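PDB 6UEH: Cow rumen GH26 endo-mannanase from Metagenome, which probably hydrolyses internal beta-1,4-mannosidic bonds of mannans and galactomannans as a family 26 endo-mannanase, with a CBM6-like accessory domain beside its catalytic barrel. Local coordinates for residues Q69-N83 against A111-E124. Sequence-based numbering, arbitrary orientation.
Sequences QILDKGGRLQTISVN and ANKVSFKPIYGYAE
Ser81 and Ser115 form an antiparallel hydrogen-bonded pair between strands 76-82 and 111-117, whose axes approach to 4.6 Å, with N-to-C directions 166° apart; Asn83 N to Lys113 O continues the ladder. Farther along, a cis peptide precedes Tyr120, whose N meets Leu77 O at 2.7 Å. Ile80 lies alongside Phe116, its CB 3.8 Å from ring atom CE1, on the face that also carries Val82 and Val114. On the Ser81 face, Lys117 stretches past Ser81, and both polar ends bond Asp86 of the adjacent strand. Thr79 OG1 reaches a lone pair of Ile119 O at 2.7 Å. Leu77 CD2 sits over one face of the Tyr120 ring, a CH-pi contact. Arg76, extended from CG to NE, gives NE to Gly121 O (2.9 Å) and NH2 to Tyr120 O (3.1 Å), while NH1 salt-bridges Asp72. Gln78 NE2 meets Gly121 O from the opposite carbonyl face, 2.9 Å away and nearly straight at 177°. Water 2 joins Gln78 OE1, Thr79 N and Lys117 O. Side-chain bonds from Arg76, Gln78 and Thr79, with the backbone bond from Tyr120 N, thus hold the 119-121 loop against strand 76-82 of this CBM6-like beta-sandwich, Arg76 probably polarising both carbonyls it grips.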
loop_
_atom_site.group_PDB
_atom_site.type_symbol
_atom_site.label_atom_id
_atom_site.label_comp_id
_atom_site.label_asym_id
_atom_site.label_seq_id
_atom_site.Cartn_x
_atom_site.Cartn_y
_atom_site.Cartn_z
ATOM N N GLN A 69 -23.789 -7.329 -19.335
ATOM C CA GLN A 69 -23.076 -6.259 -20.020
ATOM C C GLN A 69 -22.672 -6.746 -21.403
ATOM O O GLN A 69 -21.745 -7.545 -21.538
ATOM C CB GLN A 69 -21.853 -5.824 -19.204
ATOM C CG GLN A 69 -21.213 -4.519 -19.655
ATOM C CD GLN A 69 -20.324 -4.696 -20.870
ATOM O OE1 GLN A 69 -20.584 -4.130 -21.930
ATOM N NE2 GLN A 69 -19.267 -5.488 -20.720
ATOM N N ILE A 70 -23.375 -6.274 -22.429
ATOM C CA ILE A 70 -23.193 -6.817 -23.770
ATOM C C ILE A 70 -22.735 -5.789 -24.804
ATOM O O ILE A 70 -22.713 -6.081 -25.997
ATOM C CB ILE A 70 -24.495 -7.465 -24.287
ATOM C CG1 ILE A 70 -25.615 -6.424 -24.365
ATOM C CG2 ILE A 70 -24.902 -8.630 -23.400
ATOM C CD1 ILE A 70 -26.872 -6.930 -25.047
ATOM N N LEU A 71 -22.362 -4.593 -24.360
ATOM C CA LEU A 71 -21.896 -3.576 -25.301
ATOM C C LEU A 71 -20.424 -3.776 -25.673
ATOM O O LEU A 71 -20.044 -3.642 -26.838
ATOM C CB LEU A 71 -22.105 -2.174 -24.726
ATOM C CG LEU A 71 -21.823 -1.040 -25.711
ATOM C CD1 LEU A 71 -22.735 -1.161 -26.924
ATOM C CD2 LEU A 71 -21.977 0.324 -25.042
ATOM N N ASP A 72 -19.601 -4.105 -24.681
ATOM C CA ASP A 72 -18.164 -4.259 -24.893
ATOM C C ASP A 72 -17.686 -5.672 -24.571
ATOM O O ASP A 72 -17.804 -6.129 -23.433
ATOM C CB ASP A 72 -17.386 -3.249 -24.042
ATOM C CG ASP A 72 -17.675 -1.810 -24.428
ATOM O OD1 ASP A 72 -17.884 -1.541 -25.629
ATOM O OD2 ASP A 72 -17.691 -0.944 -23.528
ATOM N N LYS A 73 -17.142 -6.357 -25.575
ATOM C CA LYS A 73 -16.599 -7.703 -25.392
ATOM C C LYS A 73 -15.435 -7.716 -24.401
ATOM O O LYS A 73 -15.216 -8.703 -23.697
ATOM C CB LYS A 73 -16.129 -8.288 -26.727
ATOM C CG LYS A 73 -17.174 -8.312 -27.832
ATOM C CD LYS A 73 -18.271 -9.331 -27.571
ATOM C CE LYS A 73 -19.197 -9.440 -28.776
ATOM N NZ LYS A 73 -20.360 -10.338 -28.536
ATOM N N GLY A 74 -14.683 -6.621 -24.357
ATOM C CA GLY A 74 -13.509 -6.545 -23.510
ATOM C C GLY A 74 -13.784 -6.022 -22.114
ATOM O O GLY A 74 -12.856 -5.815 -21.331
ATOM N N GLY A 75 -15.059 -5.812 -21.799
ATOM C CA GLY A 75 -15.450 -5.290 -20.501
ATOM C C GLY A 75 -15.710 -3.796 -20.545
ATOM O O GLY A 75 -15.223 -3.102 -21.435
ATOM N N ARG A 76 -16.475 -3.295 -19.579
ATOM C CA ARG A 76 -16.847 -1.884 -19.560
ATOM C C ARG A 76 -16.871 -1.331 -18.141
ATOM O O ARG A 76 -17.462 -1.927 -17.243
ATOM C CB ARG A 76 -18.211 -1.685 -20.226
ATOM C CG ARG A 76 -18.627 -0.228 -20.388
ATOM C CD ARG A 76 -19.877 -0.101 -21.259
ATOM N NE ARG A 76 -20.250 1.294 -21.485
ATOM C CZ ARG A 76 -19.798 2.036 -22.492
ATOM N NH1 ARG A 76 -18.955 1.517 -23.373
ATOM N NH2 ARG A 76 -20.188 3.298 -22.617
ATOM N N LEU A 77 -16.222 -0.186 -17.950
ATOM C CA LEU A 77 -16.176 0.466 -16.646
ATOM C C LEU A 77 -17.575 0.813 -16.139
ATOM O O LEU A 77 -18.409 1.323 -16.885
ATOM C CB LEU A 77 -15.319 1.734 -16.713
ATOM C CG LEU A 77 -15.098 2.461 -15.385
ATOM C CD1 LEU A 77 -14.192 1.644 -14.476
ATOM C CD2 LEU A 77 -14.532 3.858 -15.607
ATOM N N GLN A 78 -17.830 0.517 -14.869
ATOM C CA GLN A 78 -19.082 0.896 -14.232
ATOM C C GLN A 78 -18.780 1.615 -12.926
ATOM O O GLN A 78 -17.677 1.502 -12.388
ATOM C CB GLN A 78 -19.965 -0.328 -13.980
ATOM C CG GLN A 78 -20.333 -1.099 -15.234
ATOM C CD GLN A 78 -21.125 -0.270 -16.220
ATOM O OE1 GLN A 78 -21.982 0.526 -15.835
ATOM N NE2 GLN A 78 -20.838 -0.448 -17.506
ATOM N N THR A 79 -19.760 2.351 -12.415
ATOM C CA THR A 79 -19.552 3.136 -11.207
ATOM C C THR A 79 -20.683 2.966 -10.203
ATOM O O THR A 79 -21.835 3.292 -10.488
ATOM C CB THR A 79 -19.401 4.633 -11.537
ATOM O OG1 THR A 79 -18.216 4.832 -12.316
ATOM C CG2 THR A 79 -19.307 5.457 -10.258
ATOM N N ILE A 80 -20.347 2.443 -9.029
ATOM C CA ILE A 80 -21.291 2.431 -7.922
ATOM C C ILE A 80 -20.950 3.604 -7.014
ATOM O O ILE A 80 -19.782 3.962 -6.853
ATOM C CB ILE A 80 -21.275 1.091 -7.141
ATOM C CG1 ILE A 80 -22.420 1.052 -6.120
ATOM C CG2 ILE A 80 -19.916 0.847 -6.484
ATOM C CD1 ILE A 80 -22.621 -0.301 -5.470
ATOM N N SER A 81 -21.976 4.224 -6.447
ATOM C CA SER A 81 -21.785 5.445 -5.689
ATOM C C SER A 81 -22.599 5.434 -4.406
ATOM O O SER A 81 -23.778 5.080 -4.411
ATOM C CB SER A 81 -22.158 6.657 -6.545
ATOM O OG SER A 81 -22.001 7.866 -5.828
ATOM N N VAL A 82 -21.958 5.806 -3.305
ATOM C CA VAL A 82 -22.655 5.970 -2.040
ATOM C C VAL A 82 -22.657 7.445 -1.682
ATOM O O VAL A 82 -21.615 8.014 -1.343
ATOM C CB VAL A 82 -22.013 5.153 -0.911
ATOM C CG1 VAL A 82 -22.741 5.409 0.400
ATOM C CG2 VAL A 82 -22.035 3.672 -1.257
ATOM N N ASN A 83 -23.839 8.049 -1.761
ATOM C CA ASN A 83 -24.001 9.488 -1.636
ATOM C C ASN A 83 -23.076 10.206 -2.615
ATOM O O ASN A 83 -23.271 10.113 -3.827
ATOM C CB ASN A 83 -23.764 9.938 -0.191
ATOM C CG ASN A 83 -24.894 9.510 0.739
ATOM O OD1 ASN A 83 -26.067 9.564 0.369
ATOM N ND2 ASN A 83 -24.542 9.073 1.944
ATOM N N ALA A 111 -29.674 8.345 6.086
ATOM C CA ALA A 111 -29.996 7.948 4.721
ATOM C C ALA A 111 -28.755 7.869 3.837
ATOM O O ALA A 111 -27.847 8.693 3.943
ATOM C CB ALA A 111 -31.009 8.916 4.122
ATOM N N ASN A 112 -28.723 6.864 2.969
ATOM C CA ASN A 112 -27.638 6.707 2.009
ATOM C C ASN A 112 -28.186 6.438 0.613
ATOM O O ASN A 112 -28.871 5.441 0.390
ATOM C CB ASN A 112 -26.700 5.570 2.423
ATOM C CG ASN A 112 -25.948 5.869 3.706
ATOM O OD1 ASN A 112 -24.809 6.338 3.677
ATOM N ND2 ASN A 112 -26.584 5.599 4.842
ATOM N N LYS A 113 -27.890 7.332 -0.324
ATOM C CA LYS A 113 -28.294 7.114 -1.704
ATOM C C LYS A 113 -27.265 6.237 -2.399
ATOM O O LYS A 113 -26.129 6.653 -2.611
ATOM C CB LYS A 113 -28.457 8.440 -2.448
ATOM C CG LYS A 113 -28.962 8.279 -3.878
ATOM C CD LYS A 113 -29.171 9.631 -4.548
ATOM C CE LYS A 113 -29.839 9.475 -5.907
ATOM N NZ LYS A 113 -30.067 10.785 -6.575
ATOM N N VAL A 114 -27.660 5.015 -2.731
ATOM C CA VAL A 114 -26.794 4.121 -3.485
ATOM C C VAL A 114 -27.145 4.215 -4.961
ATOM O O VAL A 114 -28.275 3.924 -5.355
ATOM C CB VAL A 114 -26.923 2.663 -3.011
ATOM C CG1 VAL A 114 -25.919 1.779 -3.745
ATOM C CG2 VAL A 114 -26.717 2.581 -1.503
ATOM N N SER A 115 -26.179 4.629 -5.775
ATOM C CA SER A 115 -26.430 4.843 -7.196
ATOM C C SER A 115 -25.505 4.033 -8.091
ATOM O O SER A 115 -24.360 3.753 -7.736
ATOM C CB SER A 115 -26.280 6.327 -7.549
ATOM O OG SER A 115 -27.169 7.132 -6.799
ATOM N N PHE A 116 -26.014 3.660 -9.256
ATOM C CA PHE A 116 -25.155 3.250 -10.350
ATOM C C PHE A 116 -25.160 4.376 -11.368
ATOM O O PHE A 116 -26.199 4.700 -11.941
ATOM C CB PHE A 116 -25.615 1.929 -10.963
ATOM C CG PHE A 116 -25.385 0.749 -10.070
ATOM C CD1 PHE A 116 -24.124 0.191 -9.956
ATOM C CD2 PHE A 116 -26.424 0.207 -9.331
ATOM C CE1 PHE A 116 -23.904 -0.892 -9.127
ATOM C CE2 PHE A 116 -26.210 -0.873 -8.503
ATOM C CZ PHE A 116 -24.949 -1.425 -8.401
ATOM N N LYS A 117 -23.999 4.990 -11.564
ATOM C CA LYS A 117 -23.881 6.152 -12.433
ATOM C C LYS A 117 -23.490 5.737 -13.847
ATOM O O LYS A 117 -22.862 4.695 -14.041
ATOM C CB LYS A 117 -22.863 7.143 -11.859
ATOM C CG LYS A 117 -23.261 7.716 -10.503
ATOM C CD LYS A 117 -22.263 8.757 -10.016
ATOM C CE LYS A 117 -22.751 9.444 -8.746
ATOM N NZ LYS A 117 -21.802 10.498 -8.276
ATOM N N PRO A 118 -23.877 6.548 -14.844
ATOM C CA PRO A 118 -23.525 6.276 -16.244
ATOM C C PRO A 118 -22.053 6.540 -16.537
ATOM O O PRO A 118 -21.726 7.304 -17.447
ATOM C CB PRO A 118 -24.418 7.247 -17.021
ATOM C CG PRO A 118 -24.666 8.365 -16.069
ATOM C CD PRO A 118 -24.772 7.713 -14.722
ATOM N N ILE A 119 -21.174 5.921 -15.757
ATOM C CA ILE A 119 -19.737 6.007 -15.978
ATOM C C ILE A 119 -19.154 4.596 -15.949
ATOM O O ILE A 119 -18.677 4.149 -14.906
ATOM C CB ILE A 119 -19.040 6.880 -14.906
ATOM C CG1 ILE A 119 -19.798 8.192 -14.696
ATOM C CG2 ILE A 119 -17.587 7.147 -15.284
ATOM C CD1 ILE A 119 -19.250 9.040 -13.563
ATOM N N TYR A 120 -19.196 3.892 -17.082
ATOM C CA TYR A 120 -19.675 4.443 -18.350
ATOM C C TYR A 120 -21.060 3.933 -18.760
ATOM O O TYR A 120 -21.475 4.106 -19.905
ATOM C CB TYR A 120 -18.672 4.131 -19.465
ATOM C CG TYR A 120 -17.315 4.764 -19.265
ATOM C CD1 TYR A 120 -17.195 6.049 -18.756
ATOM C CD2 TYR A 120 -16.152 4.075 -19.585
ATOM C CE1 TYR A 120 -15.958 6.633 -18.572
ATOM C CE2 TYR A 120 -14.909 4.648 -19.406
ATOM C CZ TYR A 120 -14.819 5.928 -18.898
ATOM O OH TYR A 120 -13.582 6.504 -18.716
ATOM N N GLY A 121 -21.770 3.303 -17.832
ATOM C CA GLY A 121 -23.126 2.853 -18.097
ATOM C C GLY A 121 -23.250 1.789 -19.175
ATOM O O GLY A 121 -22.301 1.056 -19.451
ATOM N N TYR A 122 -24.433 1.722 -19.784
ATOM C CA TYR A 122 -24.777 0.709 -20.783
ATOM C C TYR A 122 -24.474 -0.697 -20.276
ATOM O O TYR A 122 -23.706 -1.459 -20.871
ATOM C CB TYR A 122 -24.079 1.013 -22.106
ATOM C CG TYR A 122 -24.626 2.290 -22.701
ATOM C CD1 TYR A 122 -25.798 2.285 -23.444
ATOM C CD2 TYR A 122 -24.004 3.509 -22.467
ATOM C CE1 TYR A 122 -26.316 3.455 -23.970
ATOM C CE2 TYR A 122 -24.514 4.685 -22.986
ATOM C CZ TYR A 122 -25.670 4.651 -23.735
ATOM O OH TYR A 122 -26.179 5.818 -24.253
ATOM N N ALA A 123 -25.102 -1.007 -19.146
ATOM C CA ALA A 123 -25.076 -2.332 -18.547
ATOM C C ALA A 123 -26.460 -2.623 -17.978
ATOM O O ALA A 123 -27.255 -1.708 -17.762
ATOM C CB ALA A 123 -24.014 -2.423 -17.466
ATOM N N GLU A 124 -26.745 -3.894 -17.730
ATOM C CA GLU A 124 -28.079 -4.300 -17.306
ATOM C C GLU A 124 -28.070 -4.748 -15.853
ATOM O O GLU A 124 -27.137 -5.416 -15.407
ATOM C CB GLU A 124 -28.610 -5.419 -18.209
ATOM C CG GLU A 124 -28.758 -5.026 -19.680
ATOM C CD GLU A 124 -27.426 -4.909 -20.403
ATOM O OE1 GLU A 124 -26.652 -5.890 -20.392
ATOM O OE2 GLU A 124 -27.143 -3.832 -20.975
HETATM O O HOH W 1 -24.887 -3.521 -22.290
HETATM O O HOH W 2 -22.316 1.992 -13.771
HETATM O O HOH W 3 -25.385 8.094 -4.859
HETATM O O HOH W 4 -28.756 10.327 1.158
HETATM O O HOH W 5 -23.423 11.385 -6.147
#